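Local atomic coordinates of tannase (Fusobacterium nucleatum subsp. nucleatum ATCC 25586, PDB entry 6YQ4), a protein that acts as a tannase, probably hydrolysing ester bonds of gallotannins and so detoxifying them, and carries a bound magnesium ion. Residues P12-K18 and Y29-E33; N48-Y52 and A142-L146; Y103-Y109 and F486-D490; D183-Y187 and N416-M420; I209-E213 and M421-Y425. All coordinates share one frame; numbering follows the deposited sequence.

Contact 1. Residues P12-K18 and Y29-E33; sequences PDKYISK and YRAYE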
# COMPACT_ATOMS: atom_id res chain seq x y z
N PRO A 12 18.40 13.29 -22.05
CA PRO A 12 19.43 12.35 -21.61
C PRO A 12 20.79 12.99 -21.37
O PRO A 12 21.70 12.30 -20.90
CB PRO A 12 19.52 11.33 -22.78
CG PRO A 12 18.28 11.56 -23.60
CD PRO A 12 17.93 13.01 -23.42
N ASP A 13 20.94 14.28 -21.67
CA ASP A 13 22.20 14.98 -21.48
C ASP A 13 22.29 15.74 -20.16
O ASP A 13 23.40 16.13 -19.79
CB ASP A 13 22.44 15.95 -22.64
CG ASP A 13 22.77 15.23 -23.94
OD1 ASP A 13 22.75 15.89 -25.02
OD2 ASP A 13 23.05 14.01 -23.88
N LYS A 14 21.18 15.94 -19.45
CA LYS A 14 21.16 16.74 -18.22
C LYS A 14 21.15 15.78 -17.03
O LYS A 14 20.10 15.48 -16.46
CB LYS A 14 19.97 17.69 -18.18
CG LYS A 14 19.79 18.45 -16.85
CD LYS A 14 21.07 19.18 -16.41
CE LYS A 14 21.35 19.01 -14.92
NZ LYS A 14 22.79 19.26 -14.59
N TYR A 15 22.33 15.34 -16.62
CA TYR A 15 22.47 14.39 -15.53
C TYR A 15 23.70 14.73 -14.70
O TYR A 15 24.58 15.47 -15.14
CB TYR A 15 22.62 12.95 -16.06
CG TYR A 15 23.90 12.76 -16.87
CD1 TYR A 15 25.09 12.34 -16.27
CD2 TYR A 15 23.91 12.98 -18.24
CE1 TYR A 15 26.24 12.15 -17.01
CE2 TYR A 15 25.06 12.81 -18.99
CZ TYR A 15 26.21 12.39 -18.37
OH TYR A 15 27.35 12.21 -19.13
N ILE A 16 23.76 14.16 -13.50
CA ILE A 16 24.98 14.16 -12.69
C ILE A 16 25.46 12.72 -12.56
O ILE A 16 24.66 11.80 -12.35
CB ILE A 16 24.76 14.79 -11.30
CG1 ILE A 16 24.25 16.23 -11.43
CG2 ILE A 16 26.07 14.78 -10.50
CD1 ILE A 16 23.73 16.79 -10.10
N SER A 17 26.77 12.52 -12.69
CA SER A 17 27.38 11.22 -12.47
C SER A 17 27.54 10.99 -10.98
O SER A 17 28.23 11.77 -10.30
CB SER A 17 28.73 11.13 -13.16
OG SER A 17 28.58 11.07 -14.56
N LYS A 18 26.92 9.94 -10.46
CA LYS A 18 27.01 9.59 -9.05
C LYS A 18 27.46 8.14 -8.93
O LYS A 18 27.64 7.43 -9.93
CB LYS A 18 25.67 9.84 -8.34
CG LYS A 18 25.27 11.32 -8.32
CD LYS A 18 23.93 11.57 -7.65
CE LYS A 18 23.77 13.09 -7.39
NZ LYS A 18 22.92 13.41 -6.18
N TYR A 29 26.05 5.36 -11.70
CA TYR A 29 24.78 5.62 -12.37
C TYR A 29 24.72 7.10 -12.74
O TYR A 29 25.51 7.92 -12.26
CB TYR A 29 23.58 5.22 -11.49
CG TYR A 29 23.55 5.93 -10.15
CD1 TYR A 29 22.81 7.10 -9.98
CD2 TYR A 29 24.27 5.45 -9.06
CE1 TYR A 29 22.78 7.75 -8.76
CE2 TYR A 29 24.26 6.09 -7.85
CZ TYR A 29 23.51 7.25 -7.70
OH TYR A 29 23.49 7.90 -6.49
N ARG A 30 23.77 7.43 -13.60
CA ARG A 30 23.49 8.80 -14.01
C ARG A 30 22.17 9.24 -13.39
O ARG A 30 21.14 8.61 -13.62
CB ARG A 30 23.44 8.92 -15.52
CG ARG A 30 24.77 8.89 -16.17
CD ARG A 30 24.67 9.11 -17.68
NE ARG A 30 25.92 8.69 -18.29
CZ ARG A 30 26.33 9.06 -19.49
NH1 ARG A 30 27.50 8.63 -19.95
NH2 ARG A 30 25.57 9.87 -20.23
N ALA A 31 22.21 10.34 -12.65
CA ALA A 31 21.06 10.82 -11.90
C ALA A 31 20.41 11.97 -12.65
O ALA A 31 21.08 12.95 -12.99
CB ALA A 31 21.48 11.28 -10.50
N TYR A 32 19.10 11.85 -12.89
CA TYR A 32 18.26 12.92 -13.46
C TYR A 32 17.28 13.36 -12.37
O TYR A 32 16.19 12.81 -12.23
CB TYR A 32 17.55 12.44 -14.70
CG TYR A 32 18.48 11.83 -15.73
CD1 TYR A 32 18.86 12.56 -16.86
CD2 TYR A 32 18.98 10.54 -15.57
CE1 TYR A 32 19.71 12.00 -17.82
CE2 TYR A 32 19.85 9.98 -16.52
CZ TYR A 32 20.19 10.71 -17.64
OH TYR A 32 21.04 10.16 -18.58
N GLU A 33 17.66 14.36 -11.60
CA GLU A 33 16.98 14.62 -10.34
C GLU A 33 15.91 15.69 -10.47
O GLU A 33 16.08 16.67 -11.20
CB GLU A 33 18.00 14.99 -9.26
CG GLU A 33 18.72 13.77 -8.71
CD GLU A 33 20.17 14.03 -8.35
OE1 GLU A 33 20.79 14.94 -8.97
OE2 GLU A 33 20.69 13.31 -7.47

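Contact 2. Residues N48-Y52 and A142-L146; sequences NMNIY and AVRYL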
# COMPACT_ATOMS: atom_id res chain seq x y z
N ASN A 48 7.43 16.01 -8.44
CA ASN A 48 8.61 15.80 -9.27
C ASN A 48 9.11 14.37 -9.07
O ASN A 48 8.69 13.68 -8.14
CB ASN A 48 9.71 16.81 -8.97
CG ASN A 48 10.32 16.59 -7.61
OD1 ASN A 48 11.09 15.64 -7.40
ND2 ASN A 48 10.00 17.47 -6.66
N MET A 49 10.03 13.94 -9.94
CA MET A 49 10.49 12.56 -9.97
C MET A 49 11.99 12.48 -10.25
O MET A 49 12.52 13.22 -11.09
CB MET A 49 9.72 11.77 -11.02
CG MET A 49 10.28 10.42 -11.34
SD MET A 49 9.15 9.52 -12.44
CE MET A 49 8.90 10.74 -13.74
N ASN A 50 12.67 11.56 -9.56
CA ASN A 50 14.08 11.27 -9.77
C ASN A 50 14.21 10.01 -10.61
O ASN A 50 13.59 8.98 -10.30
CB ASN A 50 14.81 11.04 -8.45
CG ASN A 50 14.88 12.27 -7.60
OD1 ASN A 50 14.88 13.39 -8.12
ND2 ASN A 50 14.94 12.08 -6.29
N ILE A 51 15.05 10.07 -11.64
CA ILE A 51 15.31 8.93 -12.52
C ILE A 51 16.79 8.59 -12.45
O ILE A 51 17.64 9.46 -12.65
CB ILE A 51 14.88 9.23 -13.96
CG1 ILE A 51 13.37 9.42 -14.04
CG2 ILE A 51 15.35 8.12 -14.89
CD1 ILE A 51 12.89 9.69 -15.46
N TYR A 52 17.09 7.33 -12.15
CA TYR A 52 18.45 6.83 -12.06
C TYR A 52 18.67 5.73 -13.09
O TYR A 52 17.88 4.79 -13.18
CB TYR A 52 18.73 6.29 -10.66
CG TYR A 52 18.44 7.31 -9.59
CD1 TYR A 52 19.27 8.41 -9.41
CD2 TYR A 52 17.33 7.18 -8.77
CE1 TYR A 52 19.02 9.33 -8.42
CE2 TYR A 52 17.07 8.10 -7.78
CZ TYR A 52 17.92 9.17 -7.61
OH TYR A 52 17.66 10.09 -6.64
N ALA A 142 3.07 10.44 -13.36
CA ALA A 142 4.48 10.15 -13.56
C ALA A 142 4.67 8.97 -14.51
O ALA A 142 5.56 8.99 -15.36
CB ALA A 142 5.19 9.90 -12.23
N VAL A 143 3.82 7.94 -14.39
CA VAL A 143 3.84 6.84 -15.37
C VAL A 143 3.63 7.38 -16.77
O VAL A 143 4.35 7.00 -17.71
CB VAL A 143 2.76 5.79 -15.02
CG1 VAL A 143 2.65 4.73 -16.14
CG2 VAL A 143 3.10 5.11 -13.74
N ARG A 144 2.66 8.27 -16.94
CA ARG A 144 2.40 8.81 -18.27
C ARG A 144 3.63 9.52 -18.82
O ARG A 144 3.96 9.38 -20.01
CB ARG A 144 1.19 9.74 -18.21
CG ARG A 144 -0.06 8.99 -17.78
CD ARG A 144 -1.30 9.85 -17.78
NE ARG A 144 -2.51 9.05 -17.73
CZ ARG A 144 -3.32 8.85 -18.76
NH1 ARG A 144 -3.06 9.40 -19.94
NH2 ARG A 144 -4.41 8.12 -18.61
N TYR A 145 4.34 10.25 -17.96
CA TYR A 145 5.63 10.83 -18.32
C TYR A 145 6.62 9.77 -18.79
O TYR A 145 7.32 9.97 -19.78
CB TYR A 145 6.20 11.60 -17.12
CG TYR A 145 7.56 12.22 -17.36
CD1 TYR A 145 7.67 13.56 -17.72
CD2 TYR A 145 8.72 11.47 -17.21
CE1 TYR A 145 8.90 14.13 -17.94
CE2 TYR A 145 9.96 12.03 -17.43
CZ TYR A 145 10.04 13.37 -17.80
OH TYR A 145 11.28 13.92 -18.03
N LEU A 146 6.69 8.65 -18.07
CA LEU A 146 7.57 7.56 -18.49
C LEU A 146 7.23 7.05 -19.88
O LEU A 146 8.13 6.82 -20.69
CB LEU A 146 7.51 6.41 -17.49
CG LEU A 146 8.03 6.76 -16.10
CD1 LEU A 146 8.10 5.49 -15.26
CD2 LEU A 146 9.38 7.42 -16.19

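Contact 3. Residues Y103-Y109 and F486-D490; sequences YALSKGY and FNWID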
# COMPACT_ATOMS: atom_id res chain seq x y z
N TYR A 103 19.49 -1.34 -4.64
CA TYR A 103 19.33 -2.73 -5.03
C TYR A 103 18.91 -2.84 -6.49
O TYR A 103 19.49 -3.61 -7.26
CB TYR A 103 18.31 -3.42 -4.11
CG TYR A 103 18.59 -4.90 -3.95
CD1 TYR A 103 18.27 -5.79 -4.98
CD2 TYR A 103 19.20 -5.40 -2.80
CE1 TYR A 103 18.56 -7.15 -4.88
CE2 TYR A 103 19.48 -6.76 -2.68
CZ TYR A 103 19.16 -7.63 -3.73
OH TYR A 103 19.43 -8.98 -3.64
N ALA A 104 17.92 -2.04 -6.89
CA ALA A 104 17.43 -2.06 -8.26
C ALA A 104 18.56 -1.75 -9.25
O ALA A 104 18.74 -2.46 -10.25
CB ALA A 104 16.26 -1.10 -8.42
N LEU A 105 19.34 -0.70 -8.97
CA LEU A 105 20.42 -0.32 -9.88
C LEU A 105 21.46 -1.42 -10.00
O LEU A 105 21.99 -1.65 -11.09
CB LEU A 105 21.07 0.98 -9.42
CG LEU A 105 20.32 2.27 -9.75
CD1 LEU A 105 20.98 3.42 -9.01
CD2 LEU A 105 20.28 2.53 -11.26
N SER A 106 21.78 -2.10 -8.90
CA SER A 106 22.80 -3.14 -8.96
C SER A 106 22.34 -4.31 -9.82
O SER A 106 23.16 -4.98 -10.46
CB SER A 106 23.15 -3.64 -7.56
OG SER A 106 22.08 -4.43 -7.04
N LYS A 107 21.03 -4.58 -9.83
CA LYS A 107 20.44 -5.63 -10.65
C LYS A 107 20.16 -5.18 -12.08
O LYS A 107 19.61 -5.96 -12.86
CB LYS A 107 19.14 -6.12 -10.00
CG LYS A 107 19.37 -7.03 -8.79
CD LYS A 107 20.14 -8.28 -9.23
CE LYS A 107 20.92 -8.90 -8.09
NZ LYS A 107 20.06 -9.00 -6.90
N GLY A 108 20.50 -3.95 -12.45
CA GLY A 108 20.33 -3.51 -13.82
C GLY A 108 19.00 -2.87 -14.17
O GLY A 108 18.72 -2.69 -15.36
N TYR A 109 18.17 -2.53 -13.18
CA TYR A 109 16.93 -1.80 -13.43
C TYR A 109 17.18 -0.31 -13.63
O TYR A 109 18.07 0.27 -13.00
CB TYR A 109 15.93 -1.98 -12.28
CG TYR A 109 15.47 -3.40 -12.12
CD1 TYR A 109 16.27 -4.34 -11.48
CD2 TYR A 109 14.26 -3.81 -12.62
CE1 TYR A 109 15.87 -5.65 -11.36
CE2 TYR A 109 13.85 -5.13 -12.50
CZ TYR A 109 14.65 -6.04 -11.87
OH TYR A 109 14.23 -7.34 -11.75
N PHE A 486 13.42 -8.96 -5.51
CA PHE A 486 13.98 -8.82 -6.85
C PHE A 486 14.19 -10.17 -7.53
O PHE A 486 14.35 -10.22 -8.76
CB PHE A 486 15.28 -7.99 -6.76
CG PHE A 486 15.01 -6.48 -6.66
CD1 PHE A 486 14.85 -5.70 -7.79
CD2 PHE A 486 14.88 -5.87 -5.42
CE1 PHE A 486 14.59 -4.34 -7.70
CE2 PHE A 486 14.62 -4.51 -5.32
CZ PHE A 486 14.47 -3.74 -6.46
N ASN A 487 14.15 -11.26 -6.78
CA ASN A 487 14.01 -12.57 -7.40
C ASN A 487 12.65 -12.68 -8.10
O ASN A 487 12.57 -13.10 -9.27
CB ASN A 487 14.18 -13.66 -6.35
CG ASN A 487 15.64 -13.85 -5.93
OD1 ASN A 487 16.57 -13.56 -6.69
ND2 ASN A 487 15.85 -14.33 -4.71
N TRP A 488 11.58 -12.27 -7.41
CA TRP A 488 10.24 -12.27 -7.99
C TRP A 488 10.16 -11.38 -9.22
O TRP A 488 9.58 -11.78 -10.24
CB TRP A 488 9.23 -11.82 -6.94
CG TRP A 488 7.82 -11.76 -7.43
CD1 TRP A 488 6.96 -12.80 -7.59
CD2 TRP A 488 7.11 -10.59 -7.85
NE1 TRP A 488 5.75 -12.35 -8.07
CE2 TRP A 488 5.82 -11.00 -8.24
CE3 TRP A 488 7.44 -9.23 -7.92
CZ2 TRP A 488 4.86 -10.11 -8.71
CZ3 TRP A 488 6.47 -8.34 -8.37
CH2 TRP A 488 5.20 -8.79 -8.76
N ILE A 489 10.74 -10.17 -9.16
CA ILE A 489 10.66 -9.25 -10.29
C ILE A 489 11.42 -9.83 -11.48
O ILE A 489 10.92 -9.81 -12.62
CB ILE A 489 11.22 -7.86 -9.91
CG1 ILE A 489 10.43 -7.20 -8.80
CG2 ILE A 489 11.26 -6.95 -11.14
CD1 ILE A 489 10.98 -5.86 -8.43
N ASP A 490 12.64 -10.31 -11.25
CA ASP A 490 13.39 -10.98 -12.31
C ASP A 490 12.58 -12.10 -12.95
O ASP A 490 12.52 -12.22 -14.18
CB ASP A 490 14.72 -11.53 -11.77
CG ASP A 490 15.84 -10.51 -11.78
OD1 ASP A 490 15.55 -9.29 -11.77
OD2 ASP A 490 17.03 -10.91 -11.80

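Contact 4. Residues D183-Y187 and N416-M420; sequences DYLPY and NIIKM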
# COMPACT_ATOMS: atom_id res chain seq x y z
N ASP A 183 -12.10 7.74 -14.67
CA ASP A 183 -12.35 8.53 -13.47
C ASP A 183 -11.24 9.52 -13.16
O ASP A 183 -11.49 10.60 -12.59
CB ASP A 183 -12.53 7.60 -12.28
CG ASP A 183 -13.61 6.58 -12.49
OD1 ASP A 183 -14.16 6.52 -13.61
OD2 ASP A 183 -13.91 5.85 -11.52
N TYR A 184 -10.00 9.17 -13.48
CA TYR A 184 -8.84 9.96 -13.11
C TYR A 184 -8.49 11.03 -14.14
O TYR A 184 -7.77 11.98 -13.79
CB TYR A 184 -7.65 9.02 -12.90
CG TYR A 184 -7.93 7.94 -11.90
CD1 TYR A 184 -7.69 8.15 -10.55
CD2 TYR A 184 -8.41 6.70 -12.29
CE1 TYR A 184 -7.94 7.16 -9.62
CE2 TYR A 184 -8.67 5.70 -11.36
CZ TYR A 184 -8.42 5.93 -10.04
OH TYR A 184 -8.67 4.94 -9.12
N LEU A 185 -9.01 10.92 -15.36
CA LEU A 185 -8.61 11.84 -16.43
C LEU A 185 -8.93 13.30 -16.13
O LEU A 185 -8.05 14.15 -16.36
CB LEU A 185 -9.26 11.41 -17.76
CG LEU A 185 -9.25 9.93 -18.15
CD1 LEU A 185 -9.75 9.81 -19.58
CD2 LEU A 185 -7.85 9.33 -18.01
N PRO A 186 -10.12 13.68 -15.64
CA PRO A 186 -10.34 15.12 -15.34
C PRO A 186 -9.32 15.70 -14.37
O PRO A 186 -9.01 16.89 -14.44
CB PRO A 186 -11.76 15.16 -14.77
CG PRO A 186 -12.45 13.95 -15.34
CD PRO A 186 -11.34 12.89 -15.40
N TYR A 187 -8.77 14.88 -13.47
CA TYR A 187 -7.71 15.40 -12.62
C TYR A 187 -6.37 15.44 -13.36
O TYR A 187 -5.55 16.33 -13.09
CB TYR A 187 -7.57 14.56 -11.35
CG TYR A 187 -8.79 14.54 -10.46
CD1 TYR A 187 -9.80 13.59 -10.64
CD2 TYR A 187 -8.92 15.46 -9.40
CE1 TYR A 187 -10.90 13.55 -9.80
CE2 TYR A 187 -10.03 15.43 -8.56
CZ TYR A 187 -11.01 14.46 -8.77
OH TYR A 187 -12.13 14.41 -7.97
N ASN A 416 -17.69 9.02 -5.36
CA ASN A 416 -16.78 8.80 -6.48
C ASN A 416 -15.31 8.91 -6.08
O ASN A 416 -14.44 8.32 -6.74
CB ASN A 416 -17.14 9.77 -7.60
CG ASN A 416 -16.24 9.62 -8.82
OD1 ASN A 416 -15.71 10.60 -9.34
ND2 ASN A 416 -16.07 8.38 -9.28
N ILE A 417 -15.02 9.62 -4.99
CA ILE A 417 -13.65 9.72 -4.50
C ILE A 417 -13.32 8.56 -3.58
O ILE A 417 -12.19 8.05 -3.58
CB ILE A 417 -13.45 11.09 -3.82
CG1 ILE A 417 -13.62 12.20 -4.87
CG2 ILE A 417 -12.09 11.17 -3.17
CD1 ILE A 417 -13.34 13.59 -4.37
N ILE A 418 -14.28 8.11 -2.77
CA ILE A 418 -14.08 6.86 -2.05
C ILE A 418 -13.77 5.74 -3.04
O ILE A 418 -12.85 4.94 -2.83
CB ILE A 418 -15.31 6.53 -1.18
CG1 ILE A 418 -15.57 7.69 -0.21
CG2 ILE A 418 -15.10 5.24 -0.44
CD1 ILE A 418 -16.73 7.45 0.75
N LYS A 419 -14.50 5.69 -4.16
CA LYS A 419 -14.27 4.67 -5.18
C LYS A 419 -12.86 4.75 -5.74
O LYS A 419 -12.14 3.74 -5.79
CB LYS A 419 -15.28 4.81 -6.31
CG LYS A 419 -15.07 3.75 -7.36
CD LYS A 419 -15.79 4.06 -8.69
CE LYS A 419 -15.17 3.23 -9.82
NZ LYS A 419 -15.98 3.24 -11.05
N MET A 420 -12.44 5.95 -6.15
CA MET A 420 -11.15 6.13 -6.81
C MET A 420 -9.96 5.74 -5.94
O MET A 420 -8.85 5.63 -6.47
CB MET A 420 -10.97 7.57 -7.26
CG MET A 420 -11.64 7.87 -8.59
SD MET A 420 -11.31 9.59 -9.08
CE MET A 420 -12.74 10.34 -8.33

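Contact 5. Residues I209-E213 and M421-Y425; sequences ITNLE and MNPMY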
# COMPACT_ATOMS: atom_id res chain seq x y z
N ILE A 209 -2.64 -0.42 3.06
CA ILE A 209 -3.78 0.08 3.82
C ILE A 209 -4.84 0.52 2.82
O ILE A 209 -4.94 1.72 2.52
CB ILE A 209 -3.38 1.24 4.77
CG1 ILE A 209 -2.19 0.87 5.66
CG2 ILE A 209 -4.54 1.74 5.63
CD1 ILE A 209 -2.40 -0.34 6.51
N THR A 210 -5.61 -0.44 2.27
CA THR A 210 -6.69 -0.20 1.29
C THR A 210 -8.05 -0.64 1.80
O THR A 210 -8.22 -1.04 2.96
CB THR A 210 -6.54 -0.95 -0.04
OG1 THR A 210 -5.96 -2.26 0.16
CG2 THR A 210 -5.87 -0.14 -1.08
N ASN A 211 -9.02 -0.64 0.86
CA ASN A 211 -10.40 -1.00 1.15
C ASN A 211 -10.92 -0.24 2.37
O ASN A 211 -11.59 -0.82 3.24
CB ASN A 211 -10.52 -2.50 1.35
CG ASN A 211 -11.86 -3.05 0.95
OD1 ASN A 211 -12.81 -2.30 0.77
ND2 ASN A 211 -11.92 -4.39 0.78
N LEU A 212 -10.61 1.07 2.43
CA LEU A 212 -10.72 1.82 3.68
C LEU A 212 -12.13 1.77 4.26
O LEU A 212 -12.31 1.52 5.46
CB LEU A 212 -10.29 3.28 3.47
CG LEU A 212 -8.80 3.32 3.20
CD1 LEU A 212 -8.34 4.72 2.92
CD2 LEU A 212 -8.07 2.71 4.38
N GLU A 213 -13.15 1.97 3.43
CA GLU A 213 -14.52 1.94 3.92
C GLU A 213 -14.95 0.56 4.43
O GLU A 213 -15.94 0.49 5.17
CB GLU A 213 -15.48 2.44 2.83
CG GLU A 213 -15.60 1.54 1.59
CD GLU A 213 -14.56 1.87 0.54
OE1 GLU A 213 -13.49 2.39 0.95
OE2 GLU A 213 -14.78 1.59 -0.67
N MET A 421 -10.15 5.57 -4.62
CA MET A 421 -9.06 5.18 -3.75
C MET A 421 -9.04 3.68 -3.48
O MET A 421 -8.14 3.22 -2.77
CB MET A 421 -9.11 5.92 -2.39
CG MET A 421 -8.99 7.43 -2.48
SD MET A 421 -7.49 7.92 -3.34
CE MET A 421 -6.19 6.97 -2.49
N ASN A 422 -10.02 2.93 -4.01
CA ASN A 422 -10.19 1.53 -3.64
C ASN A 422 -9.98 0.58 -4.81
O ASN A 422 -10.85 0.49 -5.70
CB ASN A 422 -11.56 1.30 -3.03
CG ASN A 422 -11.70 -0.10 -2.44
OD1 ASN A 422 -10.75 -0.89 -2.47
ND2 ASN A 422 -12.86 -0.40 -1.88
N PRO A 423 -8.87 -0.17 -4.85
CA PRO A 423 -8.65 -1.10 -5.97
C PRO A 423 -9.77 -2.11 -6.17
O PRO A 423 -9.94 -2.59 -7.30
CB PRO A 423 -7.34 -1.82 -5.59
CG PRO A 423 -6.73 -1.05 -4.60
CD PRO A 423 -7.77 -0.21 -3.89
N MET A 424 -10.55 -2.41 -5.13
CA MET A 424 -11.63 -3.40 -5.25
C MET A 424 -12.60 -3.07 -6.38
O MET A 424 -13.05 -3.97 -7.10
CB MET A 424 -12.38 -3.54 -3.94
CG MET A 424 -11.53 -4.08 -2.81
SD MET A 424 -10.83 -5.70 -3.19
CE MET A 424 -12.32 -6.66 -3.12
N TYR A 425 -12.95 -1.80 -6.56
CA TYR A 425 -13.93 -1.48 -7.60
C TYR A 425 -13.34 -1.50 -9.00
O TYR A 425 -14.07 -1.24 -9.96
CB TYR A 425 -14.57 -0.11 -7.35
CG TYR A 425 -15.14 0.06 -5.97
CD1 TYR A 425 -16.30 -0.59 -5.59
CD2 TYR A 425 -14.50 0.88 -5.04
CE1 TYR A 425 -16.83 -0.44 -4.32
CE2 TYR A 425 -15.01 1.04 -3.76
CZ TYR A 425 -16.17 0.38 -3.41
OH TYR A 425 -16.67 0.54 -2.14

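Contact 1. Residues P12-K18 and Y29-E33
Flat on one face of the Y15 ring lies the guanidinium of R30, the two centres 4.2 Å apart and their planes at 20°. The stack is prolonged by the arginine's own chain, since R30 CD stands over the middle of the Y15 ring, 3.5 Å from its centroid. Y15 in turn covers a second ring: Y15 CB sits over one face of Y32, 3.7 Å from the centroid, while P12 O approaches the edge of Y32 and takes a hydrogen bond from Y32 OH (3.2 Å). With CG of Y15 held between the backbone N and the carbonyl carbon (chi1 64°), the ring is turned to R30 while CB stays on Y32, and the two tyrosine rings meet only obliquely. On the other face of the hairpin, K18 C lies over one face of Y29, with K18 CB 3.4 Å from Y29 CZ. The extended K18 chain then passes A31 CB and delivers K18 NZ to the syn lone pair of E33 OE2, a salt bridge of 2.6 Å. Antiparallel pairing holds 16-18 against 29-31: I16-A31 and K18-Y29 are hydrogen-bonded pairs, with A31 N to I16 O at 2.9 Å, and S17-R30 between them is a non-hydrogen-bonded pair. R30 NE is engaged by E55 in a further salt bridge. Strand 16-21 is the outermost strand of the mixed sheet on this side, and strand 26-36 separates it from strand 48-54.

Contact 2. Residues N48-Y52 and A142-L146
M49 supplies the thioether part of this contact, reaching from the strand to three residues of the helix. M49 SD lies 4.0 Å from A142 CB. Methyl-to-ring contacts come next: M49 CE approaches Y145 CD2 at 3.6 Å, obliquely to the ring, and I51 CD1 stands 4.2 Å from Y145 CE2. The torsions account for the reach of M49, because CG is anti to the backbone N (chi1 168°) and the chain stays extended until a bend at the last torsion (chi3 51°) turns the methyl toward Y145 and L146. The elements joined are strand 48-54 of the mixed sheet and helix 134-148 packed on it, a layering expected of an alpha/beta-hydrolase fold; the short axes run 10.3 Å apart at 47°. Methyl-to-methyl contacts make up the third group, and both fall on one atom. There L146 CD2 lies 4.2 Å from M49 CE and 4.2 Å from I51 CD1, so that it receives methyl groups from two strand residues. The same helix face also meets the neighbouring strand 110-114, A142 packing on P114 and L146 on A112. I51 also packs on M153, one of the residues at the magnesium site.

Contact 3. Residues Y103-Y109 and F486-D490
F486, the first residue of its segment, meets three residues of the other one. Y103 lies beside it with planes only 24° apart, but the rings are slid so far that they barely overlap; the closest atoms are Y103 CD1 and F486 CD2, at 3.4 Å. At the far end of the phenyl ring, F486 CE1 packs on A104 CB at 3.7 Å. Against Y109 the geometry changes to edge-to-face: the edge of F486 is directed at the face of Y109, centroids 5.5 Å apart and planes at 67°. The three rings thus form an aromatic cluster, which F74 extends through F486. Between Y103 and Y109 the chain leaves helix 100-106 through a Schellman motif, where G108 takes positive phi (90°) and Y109 N bonds back to A104 O at 3.0 Å. Further along the second helix, I489 presents CG2 to the hydroxyl end of the same tyrosine, I489 CG2 lying 3.4 Å from Y109 CE2 and obliquely to the ring. D490 follows, its OD1 near the plane of the Y109 ring at the ring edge. Y109 OH donates to D490 OD1, although the modelled separation of 2.4 Å is very short and its exact value doubtful. D490 OD1 also has a weak hydrogen bond with Y66 OH, and the Y66 ring meets that of Y109 edge-to-face.

Contact 4. Residues D183-Y187 and N416-M420
D183 OD2 is approached by two groups. K419 NZ, at the end of a fully extended chain, reaches D183 OD2 at 3.4 Å in a weak, long salt bridge, and Y426 OH supplies the stronger hydrogen bond from outside the two segments. Across the two segments the shorter bond is that from Y184 OH to M420 O, 2.7 Å, coming in 24° out of the carbonyl plane, with the oxygen near the plane of the tyrosine ring at its edge. The M420 side chain runs past this ring in the opposite direction. M420 CG stands over one face of Y184, 4.3 Å from the ring centroid in a CH-pi contact, and M420 SD is 4.5 Å from the Y184 centroid, an oblique Met-aromatic contact. D183 CB closes in on M420 CG at 3.8 Å. A bend about the last torsion of M420 (chi3 -91°) carries the methyl on toward Y187, where M420 CE and Y187 CE1 are 4.0 Å apart, and the sulfur makes a second, longer Met-aromatic contact with that ring. I417 CD1 touches Y187 OH. The contact joins the 3-10 turn 183-184 and the helix that follows it to helix 415-420, with helix 134-148 behind Y184 and Y187. Chemically, a buried methionine between two tyrosines carries the apolar packing while one tyrosine hydroxyl satisfies its carbonyl oxygen; the long ion pair, at a partly exposed margin, is likely to add less.

Contact 5. Residues I209-E213 and M421-Y425
An Asx turn at N422 organises this contact, pairing the loop after helix 415-420 with the residues that lead into helix 212-223. N422 OD1 accepts a hydrogen bond from the backbone N of M424 at 3.1 Å. The same amide faces the other segment with its nitrogen: N422 ND2 donates to E213 OE2 at 3.0 Å and to N211 OD1 at 3.3 Å. These bonds should restrict rotation of the N422 amide, although N211 OD1 is met from above its carbonyl plane. In the alpha/beta-hydrolase arrangement that the sheet and its helices suggest, 209-213 follows strand 202-206, and I209, at the start of the segment, packs on S166 and H476, which are placed like the nucleophile and histidine of a serine-hydrolase triad. E213 OE2 takes a second bond from Y425 OH, 2.6 Å long, on its anti lone pair, the carboxylate and ring being nearly coplanar at 15°. N422 instead meets that oxygen from above the carboxylate plane, 52° out of it. T210 CG2 makes apolar contact with P423 CD at 3.4 Å, and the M424 CG methylene lies in van der Waals contact with the amide, 3.6 Å from N211 ND2. Beyond the contact, N211 OD1 accepts from N214 and N211 ND2 bonds to Y275 OH.

Contacts 1 and 2 share the mixed sheet, since strands 26-36 and 48-54 are neighbours in it and Y32 N lies 2.8 Å from I51 O. Contact 1 lies at the sheet's margin, where ion pairing and stacking join backbone bonds; contact 2, fully buried, is apolar throughout. L105, in the first segment of contact 3, packs against both Y29 and Y52. Contact 3 is buried too but mainly aromatic. Contacts 4 and 5 use consecutive residues, 416-420 and 421-425, and touch through I418 and E213; the first is partly exposed and methionine-aromatic, the second deeper and built on amide and carboxylate bonds. Contact 5 lies nearest the chain's centre, about 10 Å from it centre to centre, against about 29 Å for contact 1.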